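Local coordinates for protein SnoN,Epimerase SnoN (Streptomyces nogalater, PDB 5EP9) that binds iron and 2-oxoglutarate and acts as a non-heme epimerase in the biosynthesis of nogalamycin, at residues A[74-77]-A[82-85]; A[126-131]-A[137-142]; A[146-151]-A[240-245]; A[217-220]-A[224-227]. One frame throughout, in Å; residues are numbered along the deposited sequence.

Contact 1 (A[74-77]-A[82-85]). With AKG (2-oxoglutaric acid), chain E.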
loop_
_atom_site.group_PDB
_atom_site.type_symbol
_atom_site.label_atom_id
_atom_site.label_comp_id
_atom_site.label_asym_id
_atom_site.label_seq_id
_atom_site.Cartn_x
_atom_site.Cartn_y
_atom_site.Cartn_z
ATOM N N VAL A 74 -5.963 -6.098 -13.470
ATOM C CA VAL A 74 -5.259 -7.355 -13.307
ATOM C C VAL A 74 -5.953 -8.213 -12.218
ATOM O O VAL A 74 -6.345 -7.751 -11.171
ATOM C CB VAL A 74 -3.764 -7.114 -12.976
ATOM C CG1 VAL A 74 -3.047 -8.464 -12.697
ATOM C CG2 VAL A 74 -3.087 -6.379 -14.130
ATOM N N ARG A 75 -6.198 -9.467 -12.558
ATOM C CA ARG A 75 -6.726 -10.418 -11.561
ATOM C C ARG A 75 -5.536 -11.087 -10.767
ATOM O O ARG A 75 -4.703 -11.727 -11.348
ATOM C CB ARG A 75 -7.602 -11.446 -12.200
ATOM C CG ARG A 75 -8.131 -12.504 -11.206
ATOM C CD ARG A 75 -8.999 -13.532 -11.888
ATOM N NE ARG A 75 -9.286 -14.598 -10.917
ATOM C CZ ARG A 75 -8.667 -15.755 -10.804
ATOM N NH1 ARG A 75 -7.695 -16.073 -11.637
ATOM N NH2 ARG A 75 -9.087 -16.634 -9.885
ATOM N N TRP A 76 -5.543 -10.899 -9.463
ATOM C CA TRP A 76 -4.790 -11.687 -8.498
ATOM C C TRP A 76 -5.661 -12.867 -8.015
ATOM O O TRP A 76 -6.597 -12.737 -7.225
ATOM C CB TRP A 76 -4.346 -10.839 -7.303
ATOM C CG TRP A 76 -3.464 -11.556 -6.228
ATOM C CD1 TRP A 76 -2.985 -12.835 -6.261
ATOM C CD2 TRP A 76 -2.971 -10.981 -4.995
ATOM N NE1 TRP A 76 -2.239 -13.087 -5.122
ATOM C CE2 TRP A 76 -2.214 -11.963 -4.333
ATOM C CE3 TRP A 76 -3.074 -9.719 -4.417
ATOM C CZ2 TRP A 76 -1.589 -11.729 -3.080
ATOM C CZ3 TRP A 76 -2.441 -9.450 -3.163
ATOM C CH2 TRP A 76 -1.713 -10.454 -2.509
ATOM N N GLY A 77 -5.374 -13.998 -8.614
ATOM C CA GLY A 77 -6.123 -15.218 -8.431
ATOM C C GLY A 77 -5.183 -16.157 -7.687
ATOM O O GLY A 77 -4.007 -15.924 -7.555
ATOM N N THR A 82 -10.515 -15.853 -6.381
ATOM C CA THR A 82 -10.094 -14.499 -6.608
ATOM C C THR A 82 -9.842 -13.697 -5.334
ATOM O O THR A 82 -10.732 -13.262 -4.615
ATOM C CB THR A 82 -11.052 -13.726 -7.507
ATOM O OG1 THR A 82 -11.233 -14.468 -8.729
ATOM C CG2 THR A 82 -10.524 -12.299 -7.792
ATOM N N VAL A 83 -8.579 -13.356 -5.230
ATOM C CA VAL A 83 -8.055 -12.569 -4.142
ATOM C C VAL A 83 -8.489 -11.142 -4.351
ATOM O O VAL A 83 -8.972 -10.489 -3.434
ATOM C CB VAL A 83 -6.514 -12.679 -4.047
ATOM C CG1 VAL A 83 -6.029 -11.849 -2.912
ATOM C CG2 VAL A 83 -6.026 -14.143 -3.841
ATOM N N MET A 84 -8.268 -10.659 -5.556
ATOM C CA MET A 84 -8.642 -9.301 -5.924
ATOM C C MET A 84 -8.473 -9.011 -7.415
ATOM O O MET A 84 -7.772 -9.719 -8.113
ATOM C CB MET A 84 -7.834 -8.227 -5.180
ATOM C CG MET A 84 -6.343 -8.279 -5.462
ATOM S SD MET A 84 -5.608 -6.856 -4.577
ATOM C CE MET A 84 -5.758 -7.375 -2.862
ATOM N N ASP A 85 -9.038 -7.881 -7.816
ATOM C CA ASP A 85 -8.730 -7.264 -9.130
ATOM C C ASP A 85 -8.085 -5.939 -8.778
ATOM O O ASP A 85 -8.498 -5.294 -7.786
ATOM C CB ASP A 85 -9.974 -7.027 -9.947
ATOM C CG ASP A 85 -10.634 -8.338 -10.428
ATOM O OD1 ASP A 85 -10.096 -9.036 -11.335
ATOM O OD2 ASP A 85 -11.714 -8.667 -9.852
HETATM C C1 AKG E . -1.009 -4.277 0.843
HETATM O O1 AKG E . 0.231 -4.394 1.026
HETATM O O2 AKG E . -1.565 -3.158 0.727
HETATM C C2 AKG E . -1.865 -5.486 0.816
HETATM O O5 AKG E . -1.333 -6.606 0.953
HETATM C C3 AKG E . -3.382 -5.279 0.598
HETATM C C4 AKG E . -4.264 -6.513 0.761
HETATM C C5 AKG E . -5.741 -6.310 0.515
HETATM O O3 AKG E . -6.170 -5.165 0.287
HETATM O O4 AKG E . -6.519 -7.313 0.498
#
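Arg75 reaches across an antiparallel hairpin, in the 14-202 SnoN part, to take hold of Thr82. Along the extended arginine, Arg75 CB lies 3.6 Å from Asp85 OD1, CG passes between that oxygen and the methyl CG2 of Thr82, and CD comes up beside Thr82 OG1. Arg75 NE donates to Thr82 OG1 at 2.9 Å, close to straight at 164°. A longer bond of 3.3 Å runs from Arg75 NH2 to the same OG1, so the oxygen sits at the guanidinium edge, in its plane. Asp134 also bonds Thr82 OG1, while Asp85 turns its carboxylate to Lys131. A valine in place of Thr82 would probably leave Arg75 NE without its acceptor and the guanidinium free to turn.

On the other face of the sheet, Trp76 holds CG anti to its N (chi1 -177°), which lays the indole over Val83. Val83 CG1 makes a CH-pi contact 4.0 Å from the centroid of the Trp76 six-membered ring. Met84 SD lies at the ring edge in a Met-aromatic contact, and Met84 CE continues to 3.4 Å from O4 of 2-oxoglutarate. The backbone explains why two neighbours face one tryptophan: Trp76 O accepts from Val83 N at 2.9 Å and from Met84 N at 3.1 Å. That is a classic beta bulge, at one border of the larger sheet.

Contact 2 (A[126-131]-A[137-142]). With FE (Fe (III) ion), chain F; AKG (2-oxoglutaric acid), chain E.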
loop_
_atom_site.group_PDB
_atom_site.type_symbol
_atom_site.label_atom_id
_atom_site.label_comp_id
_atom_site.label_asym_id
_atom_site.label_seq_id
_atom_site.Cartn_x
_atom_site.Cartn_y
_atom_site.Cartn_z
ATOM N N LEU A 126 -7.668 -1.129 -5.726
ATOM C CA LEU A 126 -7.976 -2.502 -5.337
ATOM C C LEU A 126 -9.460 -2.724 -5.251
ATOM O O LEU A 126 -10.157 -1.914 -4.710
ATOM C CB LEU A 126 -7.325 -2.902 -4.015
ATOM C CG LEU A 126 -5.852 -2.571 -3.875
ATOM C CD1 LEU A 126 -5.363 -3.002 -2.491
ATOM C CD2 LEU A 126 -5.021 -3.257 -4.916
ATOM N N LEU A 127 -9.900 -3.850 -5.785
ATOM C CA LEU A 127 -11.284 -4.296 -5.727
ATOM C C LEU A 127 -11.385 -5.767 -5.232
ATOM O O LEU A 127 -10.800 -6.652 -5.817
ATOM C CB LEU A 127 -11.866 -4.247 -7.122
ATOM C CG LEU A 127 -13.242 -4.861 -7.356
ATOM C CD1 LEU A 127 -14.314 -4.116 -6.580
ATOM C CD2 LEU A 127 -13.573 -4.893 -8.852
ATOM N N LYS A 128 -12.145 -5.963 -4.184
ATOM C CA LYS A 128 -12.682 -7.269 -3.818
ATOM C C LYS A 128 -14.152 -7.266 -3.857
ATOM O O LYS A 128 -14.802 -6.461 -3.232
ATOM C CB LYS A 128 -12.341 -7.713 -2.380
ATOM C CG LYS A 128 -10.969 -8.141 -2.122
ATOM C CD LYS A 128 -10.958 -8.822 -0.716
ATOM C CE LYS A 128 -9.537 -9.085 -0.256
ATOM N NZ LYS A 128 -9.063 -10.433 -0.607
ATOM N N GLU A 129 -14.678 -8.187 -4.609
ATOM C CA GLU A 129 -16.094 -8.342 -4.732
ATOM C C GLU A 129 -16.471 -9.711 -5.176
ATOM O O GLU A 129 -15.671 -10.443 -5.721
ATOM C CB GLU A 129 -16.663 -7.358 -5.776
ATOM C CG GLU A 129 -16.270 -7.716 -7.198
ATOM C CD GLU A 129 -16.864 -6.777 -8.227
ATOM O OE1 GLU A 129 -17.684 -5.871 -7.880
ATOM O OE2 GLU A 129 -16.522 -6.994 -9.399
ATOM N N ASN A 130 -17.712 -10.052 -4.860
ATOM C CA ASN A 130 -18.347 -11.318 -5.334
ATOM C C ASN A 130 -19.033 -11.139 -6.697
ATOM O O ASN A 130 -19.821 -10.232 -6.876
ATOM C CB ASN A 130 -19.342 -11.811 -4.325
ATOM C CG ASN A 130 -18.685 -12.049 -2.981
ATOM O OD1 ASN A 130 -17.792 -12.848 -2.876
ATOM N ND2 ASN A 130 -19.152 -11.372 -1.965
ATOM N N LYS A 131 -18.671 -11.966 -7.643
ATOM C CA LYS A 131 -19.292 -11.963 -8.961
ATOM C C LYS A 131 -20.023 -13.279 -9.020
ATOM O O LYS A 131 -19.875 -14.159 -8.144
ATOM C CB LYS A 131 -18.267 -11.922 -10.142
ATOM C CG LYS A 131 -17.336 -10.725 -10.293
ATOM C CD LYS A 131 -16.053 -11.143 -11.037
ATOM C CE LYS A 131 -14.862 -10.181 -10.902
ATOM N NZ LYS A 131 -14.066 -10.399 -9.664
ATOM N N VAL A 137 -12.159 -14.276 -2.186
ATOM C CA VAL A 137 -11.412 -15.023 -1.183
ATOM C C VAL A 137 -10.507 -14.080 -0.386
ATOM O O VAL A 137 -10.291 -12.929 -0.807
ATOM C CB VAL A 137 -10.663 -16.230 -1.772
ATOM C CG1 VAL A 137 -11.658 -17.113 -2.551
ATOM C CG2 VAL A 137 -9.464 -15.802 -2.626
ATOM N N PRO A 138 -9.961 -14.556 0.755
ATOM C CA PRO A 138 -9.066 -13.696 1.549
ATOM C C PRO A 138 -7.751 -13.359 0.847
ATOM O O PRO A 138 -7.304 -14.068 -0.069
ATOM C CB PRO A 138 -8.757 -14.516 2.828
ATOM C CG PRO A 138 -9.844 -15.545 2.854
ATOM C CD PRO A 138 -10.196 -15.856 1.410
ATOM N N THR A 139 -7.126 -12.339 1.321
ATOM C CA THR A 139 -5.750 -12.084 1.006
ATOM C C THR A 139 -4.891 -12.810 2.079
ATOM O O THR A 139 -4.920 -12.413 3.219
ATOM C CB THR A 139 -5.443 -10.571 1.063
ATOM O OG1 THR A 139 -6.280 -9.892 0.143
ATOM C CG2 THR A 139 -4.019 -10.348 0.576
ATOM N N ALA A 140 -4.116 -13.826 1.673
ATOM C CA ALA A 140 -3.271 -14.581 2.564
ATOM C C ALA A 140 -2.156 -13.719 3.252
ATOM O O ALA A 140 -1.689 -12.713 2.713
ATOM C CB ALA A 140 -2.634 -15.744 1.813
ATOM N N PRO A 141 -1.780 -14.075 4.493
ATOM C CA PRO A 141 -0.777 -13.332 5.244
ATOM C C PRO A 141 0.567 -13.235 4.529
ATOM O O PRO A 141 1.021 -14.158 3.937
ATOM C CB PRO A 141 -0.598 -14.166 6.544
ATOM C CG PRO A 141 -1.789 -15.018 6.634
ATOM C CD PRO A 141 -2.249 -15.295 5.244
ATOM N N HIS A 142 1.139 -12.051 4.511
ATOM C CA HIS A 142 2.406 -11.853 3.899
ATOM C C HIS A 142 3.007 -10.600 4.470
ATOM O O HIS A 142 2.337 -9.809 5.129
ATOM C CB HIS A 142 2.240 -11.757 2.387
ATOM C CG HIS A 142 1.460 -10.545 1.962
ATOM N ND1 HIS A 142 0.105 -10.491 2.077
ATOM C CD2 HIS A 142 1.844 -9.323 1.541
ATOM C CE1 HIS A 142 -0.332 -9.308 1.682
ATOM N NE2 HIS A 142 0.696 -8.603 1.285
HETATM FE FE FE F . 0.583 -6.434 1.224
HETATM C C1 AKG E . -1.009 -4.277 0.843
HETATM O O1 AKG E . 0.231 -4.394 1.026
HETATM O O2 AKG E . -1.565 -3.158 0.727
HETATM C C2 AKG E . -1.865 -5.486 0.816
HETATM O O5 AKG E . -1.333 -6.606 0.953
HETATM C C3 AKG E . -3.382 -5.279 0.598
HETATM C C4 AKG E . -4.264 -6.513 0.761
HETATM C C5 AKG E . -5.741 -6.310 0.515
HETATM O O3 AKG E . -6.170 -5.165 0.287
HETATM O O4 AKG E . -6.519 -7.313 0.498
HETATM O O HOH W 1 0.572 -6.522 -0.859
#
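Lys128 meets Val137 and Thr139 through its tip: the chain runs nearly straight to CE, then bends at chi4 (-93°) to bring NZ up to Val137 O and Thr139 OG1. In Thr139, chi1 of -59° sets OG1 beside the backbone N, facing both the lysine and the bound 2-oxoglutarate. The contact, within the 14-202 SnoN part, bridges the two sheets of the double-stranded beta-helix of this cupin-clan enzyme, with strand 118-128 in one and strand 139-142 in the other.

Lys128 NZ donates to Val137 O at 2.8 Å, in the plane of that carbonyl, and to Thr139 OG1 at 2.9 Å. Val83 O is a further acceptor for the same buried NZ. Thr139 OG1 in turn donates to O4 of 2-oxoglutarate at 2.6 Å, consistent with the lysine positioning, from the second shell, the threonine that holds the far carboxylate. Lys128 CE lies 3.6 Å from that O4. An alanine in place of Lys128 would probably leave Val137 O without this partner and Thr139 OG1 freer to turn off the carboxylate.

Farther along the strand, His142 opens the HxD motif that, with Asp144 and His225, forms the facial triad. His142 NE2 binds the iron at 2.2 Å, and the ring's rotation is fixed from behind: His142 ND1 donates to Ala140 O at 2.9 Å, almost straight at 169° and close to the ring plane.

Contact 3 (A[146-151]-A[240-245])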
loop_
_atom_site.group_PDB
_atom_site.type_symbol
_atom_site.label_atom_id
_atom_site.label_comp_id
_atom_site.label_asym_id
_atom_site.label_seq_id
_atom_site.Cartn_x
_atom_site.Cartn_y
_atom_site.Cartn_z
ATOM N N PHE A 146 9.666 -8.212 0.320
ATOM C CA PHE A 146 10.377 -9.112 -0.573
ATOM C C PHE A 146 9.938 -9.002 -2.016
ATOM O O PHE A 146 10.657 -9.386 -2.896
ATOM C CB PHE A 146 10.310 -10.545 -0.001
ATOM C CG PHE A 146 11.200 -10.727 1.314
ATOM C CD1 PHE A 146 11.626 -9.595 2.106
ATOM C CD2 PHE A 146 11.624 -12.019 1.761
ATOM C CE1 PHE A 146 12.406 -9.733 3.256
ATOM C CE2 PHE A 146 12.407 -12.154 2.914
ATOM C CZ PHE A 146 12.795 -11.012 3.653
ATOM N N ALA A 147 8.813 -8.355 -2.253
ATOM C CA ALA A 147 8.354 -8.137 -3.591
ATOM C C ALA A 147 8.730 -6.758 -4.193
ATOM O O ALA A 147 8.330 -6.436 -5.329
ATOM C CB ALA A 147 6.830 -8.285 -3.597
ATOM N N PHE A 148 9.393 -5.935 -3.386
ATOM C CA PHE A 148 9.809 -4.562 -3.782
ATOM C C PHE A 148 11.222 -4.601 -4.413
ATOM O O PHE A 148 12.198 -4.966 -3.752
ATOM C CB PHE A 148 9.780 -3.597 -2.599
ATOM C CG PHE A 148 8.414 -3.310 -2.039
ATOM C CD1 PHE A 148 7.244 -3.460 -2.801
ATOM C CD2 PHE A 148 8.278 -2.869 -0.751
ATOM C CE1 PHE A 148 5.990 -3.147 -2.298
ATOM C CE2 PHE A 148 7.053 -2.547 -0.266
ATOM C CZ PHE A 148 5.913 -2.682 -1.034
ATOM N N PRO A 149 11.326 -4.322 -5.718
ATOM C CA PRO A 149 12.595 -4.308 -6.374
ATOM C C PRO A 149 13.393 -2.996 -6.181
ATOM O O PRO A 149 13.875 -2.384 -7.135
ATOM C CB PRO A 149 12.198 -4.474 -7.856
ATOM C CG PRO A 149 10.996 -3.583 -7.951
ATOM C CD PRO A 149 10.271 -3.825 -6.633
ATOM N N PHE A 150 13.592 -2.620 -4.929
ATOM C CA PHE A 150 14.479 -1.511 -4.643
ATOM C C PHE A 150 15.230 -1.756 -3.321
ATOM O O PHE A 150 14.813 -2.525 -2.448
ATOM C CB PHE A 150 13.726 -0.184 -4.694
ATOM C CG PHE A 150 12.432 -0.139 -3.914
ATOM C CD1 PHE A 150 12.461 0.189 -2.575
ATOM C CD2 PHE A 150 11.216 -0.352 -4.517
ATOM C CE1 PHE A 150 11.320 0.284 -1.820
ATOM C CE2 PHE A 150 10.072 -0.292 -3.782
ATOM C CZ PHE A 150 10.108 0.027 -2.435
ATOM N N SER A 151 16.287 -1.001 -3.191
ATOM C CA SER A 151 17.323 -1.157 -2.160
ATOM C C SER A 151 16.810 -0.927 -0.754
ATOM O O SER A 151 17.266 -1.541 0.156
ATOM C CB SER A 151 18.517 -0.180 -2.495
ATOM O OG SER A 151 18.069 1.180 -2.524
ATOM N N SER A 240 -4.016 1.478 -2.691
ATOM C CA SER A 240 -2.797 1.129 -1.983
ATOM C C SER A 240 -1.580 1.715 -2.650
ATOM O O SER A 240 -1.322 1.462 -3.811
ATOM C CB SER A 240 -2.699 -0.416 -1.900
ATOM O OG SER A 240 -1.728 -0.784 -1.032
ATOM N N ALA A 241 -0.897 2.577 -1.925
ATOM C CA ALA A 241 0.236 3.264 -2.435
ATOM C C ALA A 241 1.479 2.915 -1.634
ATOM O O ALA A 241 1.478 3.018 -0.426
ATOM C CB ALA A 241 0.031 4.786 -2.395
ATOM N N VAL A 242 2.543 2.596 -2.341
ATOM C CA VAL A 242 3.859 2.276 -1.763
ATOM C C VAL A 242 4.796 3.484 -1.921
ATOM O O VAL A 242 4.937 4.023 -2.989
ATOM C CB VAL A 242 4.466 1.057 -2.481
ATOM C CG1 VAL A 242 5.840 0.725 -1.941
ATOM C CG2 VAL A 242 3.529 -0.153 -2.351
ATOM N N TYR A 243 5.262 3.935 -0.796
ATOM C CA TYR A 243 6.264 4.964 -0.657
ATOM C C TYR A 243 7.632 4.369 -0.183
ATOM O O TYR A 243 7.702 3.408 0.621
ATOM C CB TYR A 243 5.823 5.979 0.365
ATOM C CG TYR A 243 4.464 6.545 0.030
ATOM C CD1 TYR A 243 4.299 7.350 -1.079
ATOM C CD2 TYR A 243 3.329 6.217 0.753
ATOM C CE1 TYR A 243 3.064 7.857 -1.435
ATOM C CE2 TYR A 243 2.088 6.749 0.392
ATOM C CZ TYR A 243 1.948 7.545 -0.686
ATOM O OH TYR A 243 0.722 8.070 -1.035
ATOM N N MET A 244 8.681 4.953 -0.701
ATOM C CA MET A 244 10.032 4.465 -0.520
ATOM C C MET A 244 10.907 5.623 -0.172
ATOM O O MET A 244 10.665 6.744 -0.551
ATOM C CB MET A 244 10.569 3.757 -1.767
ATOM C CG MET A 244 10.680 4.650 -3.005
ATOM S SD MET A 244 10.973 3.580 -4.464
ATOM C CE MET A 244 10.914 4.892 -5.692
ATOM N N ASP A 245 11.996 5.297 0.493
ATOM C CA ASP A 245 13.062 6.262 0.777
ATOM C C ASP A 245 13.482 6.996 -0.475
ATOM O O ASP A 245 13.641 6.377 -1.533
ATOM C CB ASP A 245 14.275 5.520 1.251
ATOM C CG ASP A 245 15.257 6.416 1.984
ATOM O OD1 ASP A 245 15.938 7.275 1.423
ATOM O OD2 ASP A 245 15.423 6.170 3.208
#
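Phe148 and Val242 form the CH-pi part of this buried, wholly apolar contact. The two side chains come at each other from opposite directions, and Val242 CG1 sits over the phenyl face, 4.0 Å from the Phe148 ring centroid and 28° off its normal. The closest approach is at the far end of the ring, Phe148 CZ to Val242 CG1 at 3.5 Å.

The second kind is Met-aromatic. Met244 SD stands 3.9 Å from the Phe150 ring centroid, only 6° off the normal: Met244 CG sits between the backbone N and the carbonyl carbon (chi1 62°), and the extended run from there sets SD over the ring. On the opposite face lies CB of Phe148, consistent with the inverse gamma turn centred on Pro149. Segment 146-151, a loop, packs Phe148 and Phe150 against strand 236-245 of the larger sheet of the double-stranded beta-helix; the loop belongs to the 14-202 part of the construct and the strand to the 203-305 part.

As plain apolar packing, Phe150 CE1 touches Met244 CB at 3.6 Å, and Phe150 CZ reaches Val242 CG1 at 4.4 Å, near the plane of its ring. Phe121, on strand 118-128, meets the Phe150 ring edge-to-face.

Contact 4 (A[217-220]-A[224-227]). With FE (Fe (III) ion), chain F; AKG (2-oxoglutaric acid), chain E; ACT (acetate ion), chain G.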
loop_
_atom_site.group_PDB
_atom_site.type_symbol
_atom_site.label_atom_id
_atom_site.label_comp_id
_atom_site.label_asym_id
_atom_site.label_seq_id
_atom_site.Cartn_x
_atom_site.Cartn_y
_atom_site.Cartn_z
ATOM N N THR A 217 -4.958 3.223 6.556
ATOM C CA THR A 217 -3.862 2.671 7.328
ATOM C C THR A 217 -2.537 2.971 6.620
ATOM O O THR A 217 -2.504 3.137 5.401
ATOM C CB THR A 217 -3.994 1.191 7.562
ATOM O OG1 THR A 217 -4.220 0.488 6.325
ATOM C CG2 THR A 217 -5.155 0.896 8.496
ATOM N N PHE A 218 -1.482 3.029 7.438
ATOM C CA PHE A 218 -0.122 2.887 6.991
ATOM C C PHE A 218 0.452 1.630 7.574
ATOM O O PHE A 218 0.259 1.339 8.764
ATOM C CB PHE A 218 0.715 4.044 7.440
ATOM C CG PHE A 218 0.339 5.359 6.798
ATOM C CD1 PHE A 218 -0.595 6.150 7.385
ATOM C CD2 PHE A 218 0.928 5.738 5.593
ATOM C CE1 PHE A 218 -0.968 7.354 6.809
ATOM C CE2 PHE A 218 0.607 6.954 5.030
ATOM C CZ PHE A 218 -0.343 7.782 5.639
ATOM N N HIS A 219 1.119 0.837 6.739
ATOM C CA HIS A 219 1.895 -0.297 7.259
ATOM C C HIS A 219 3.288 -0.405 6.672
ATOM O O HIS A 219 3.536 -0.270 5.454
ATOM C CB HIS A 219 1.104 -1.612 7.184
ATOM C CG HIS A 219 0.923 -2.162 5.828
ATOM N ND1 HIS A 219 -0.131 -1.806 5.024
ATOM C CD2 HIS A 219 1.611 -3.105 5.149
ATOM C CE1 HIS A 219 -0.093 -2.520 3.909
ATOM N NE2 HIS A 219 0.960 -3.297 3.955
ATOM N N HIS A 220 4.165 -0.793 7.558
ATOM C CA HIS A 220 5.581 -1.086 7.251
ATOM C C HIS A 220 5.723 -2.313 6.356
ATOM O O HIS A 220 4.977 -3.252 6.403
ATOM C CB HIS A 220 6.325 -1.282 8.601
ATOM C CG HIS A 220 7.826 -1.311 8.528
ATOM N ND1 HIS A 220 8.549 -2.409 8.083
ATOM C CD2 HIS A 220 8.742 -0.409 8.950
ATOM C CE1 HIS A 220 9.832 -2.147 8.157
ATOM N NE2 HIS A 220 9.977 -0.975 8.729
ATOM N N VAL A 224 3.528 -8.197 8.926
ATOM C CA VAL A 224 2.686 -9.237 8.394
ATOM C C VAL A 224 1.235 -8.758 8.435
ATOM O O VAL A 224 0.780 -8.217 9.431
ATOM C CB VAL A 224 2.816 -10.559 9.214
ATOM C CG1 VAL A 224 1.827 -11.592 8.714
ATOM C CG2 VAL A 224 4.212 -11.112 9.102
ATOM N N HIS A 225 0.550 -8.932 7.317
ATOM C CA HIS A 225 -0.797 -8.492 7.151
ATOM C C HIS A 225 -1.528 -9.395 6.198
ATOM O O HIS A 225 -0.975 -10.122 5.399
ATOM C CB HIS A 225 -0.917 -7.042 6.691
ATOM C CG HIS A 225 -0.201 -6.740 5.393
ATOM N ND1 HIS A 225 1.156 -6.716 5.327
ATOM C CD2 HIS A 225 -0.644 -6.540 4.137
ATOM C CE1 HIS A 225 1.524 -6.529 4.068
ATOM N NE2 HIS A 225 0.452 -6.343 3.340
ATOM N N SER A 226 -2.835 -9.381 6.370
ATOM C CA SER A 226 -3.748 -10.155 5.551
ATOM C C SER A 226 -5.056 -9.397 5.410
ATOM O O SER A 226 -5.222 -8.327 5.978
ATOM C CB SER A 226 -4.026 -11.517 6.254
ATOM O OG SER A 226 -4.796 -11.331 7.394
ATOM N N ALA A 227 -6.035 -9.999 4.764
ATOM C CA ALA A 227 -7.331 -9.393 4.651
ATOM C C ALA A 227 -8.363 -10.435 4.451
ATOM O O ALA A 227 -8.109 -11.501 3.819
ATOM C CB ALA A 227 -7.393 -8.365 3.464
HETATM FE FE FE F . 0.583 -6.434 1.224
HETATM C C1 AKG E . -1.009 -4.277 0.843
HETATM O O1 AKG E . 0.231 -4.394 1.026
HETATM O O2 AKG E . -1.565 -3.158 0.727
HETATM C C2 AKG E . -1.865 -5.486 0.816
HETATM O O5 AKG E . -1.333 -6.606 0.953
HETATM C C3 AKG E . -3.382 -5.279 0.598
HETATM C C4 AKG E . -4.264 -6.513 0.761
HETATM C C5 AKG E . -5.741 -6.310 0.515
HETATM O O3 AKG E . -6.170 -5.165 0.287
HETATM O O4 AKG E . -6.519 -7.313 0.498
HETATM C C ACT G . -3.587 -12.713 10.124
HETATM O O ACT G . -4.331 -13.044 9.200
HETATM O OXT ACT G . -3.852 -13.065 11.299
HETATM C CH3 ACT G . -2.399 -11.860 9.804
HETATM O O HOH W 1 0.572 -6.522 -0.859
#
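His219 and His225 pack ring against ring inside the double-stranded beta-helix, in the 203-305 SnoN part, and His225 is the distal histidine of the facial triad that binds iron. His219 comes from strand 216-220 of the larger sheet, His225 from strand 225-227 of the smaller one. In both, CG sits between the backbone N and the carbonyl carbon (chi1 72° for His219, 57° for His225), which turns the rings toward each other. The edge of His219 meets the face of His225, centroids 4.0 Å apart and planes at 51°. His219 NE2 lies 3.1 Å from His225 NE2, but they are not bonded to each other: His219 NE2 bonds mainly to Asp144 OD2, and His225 NE2 is spent on the iron. His219 NE2 also makes a weak, bent bond of 3.2 Å to O1 of 2-oxoglutarate. Asp144 binds the iron through OD1, so His219 acts as a second-shell partner to that ligand while touching the cosubstrate directly. On the far side of the His225 ring, ND1 is bonded to Thr223 O, which fixes the ring's rotation.

Away from this tight buried pair the contact loosens. Ser226, next along the strand and partly exposed, turns the other way: Ser226 OG donates to atom O of an acetate at 2.5 Å; the ion, probably from the crystallisation liquor, is also held by Arg206. Ala227 turns inward again, its CB 3.3 Å from O4 of 2-oxoglutarate. At the centre, His225 NE2 binds the iron at 2.1 Å, and the bound water sits on the metal's opposite side, also at 2.1 Å.

Contacts 3 and 4 are buried; contacts 1 and 2 are only partly so, and contact 1 lies at an outermost strand. The larger sheet runs through all four, while strands 139-142 and 225-227 pair in the smaller sheet and tie contact 2 to contact 4, as do the shared iron and water. Contacts 1 and 2 touch where strands 82-87 and 118-128 lie side by side in the larger sheet. Chemistry follows place: contact 1 joins two strands by backbone bonds and a surface arginine, contact 2 combines a polar relay to the cosubstrate's far carboxylate with one iron ligand, contact 4 adds the other histidine ligand, and contact 3, centred about 14 Å from the centre of contact 4, is purely apolar.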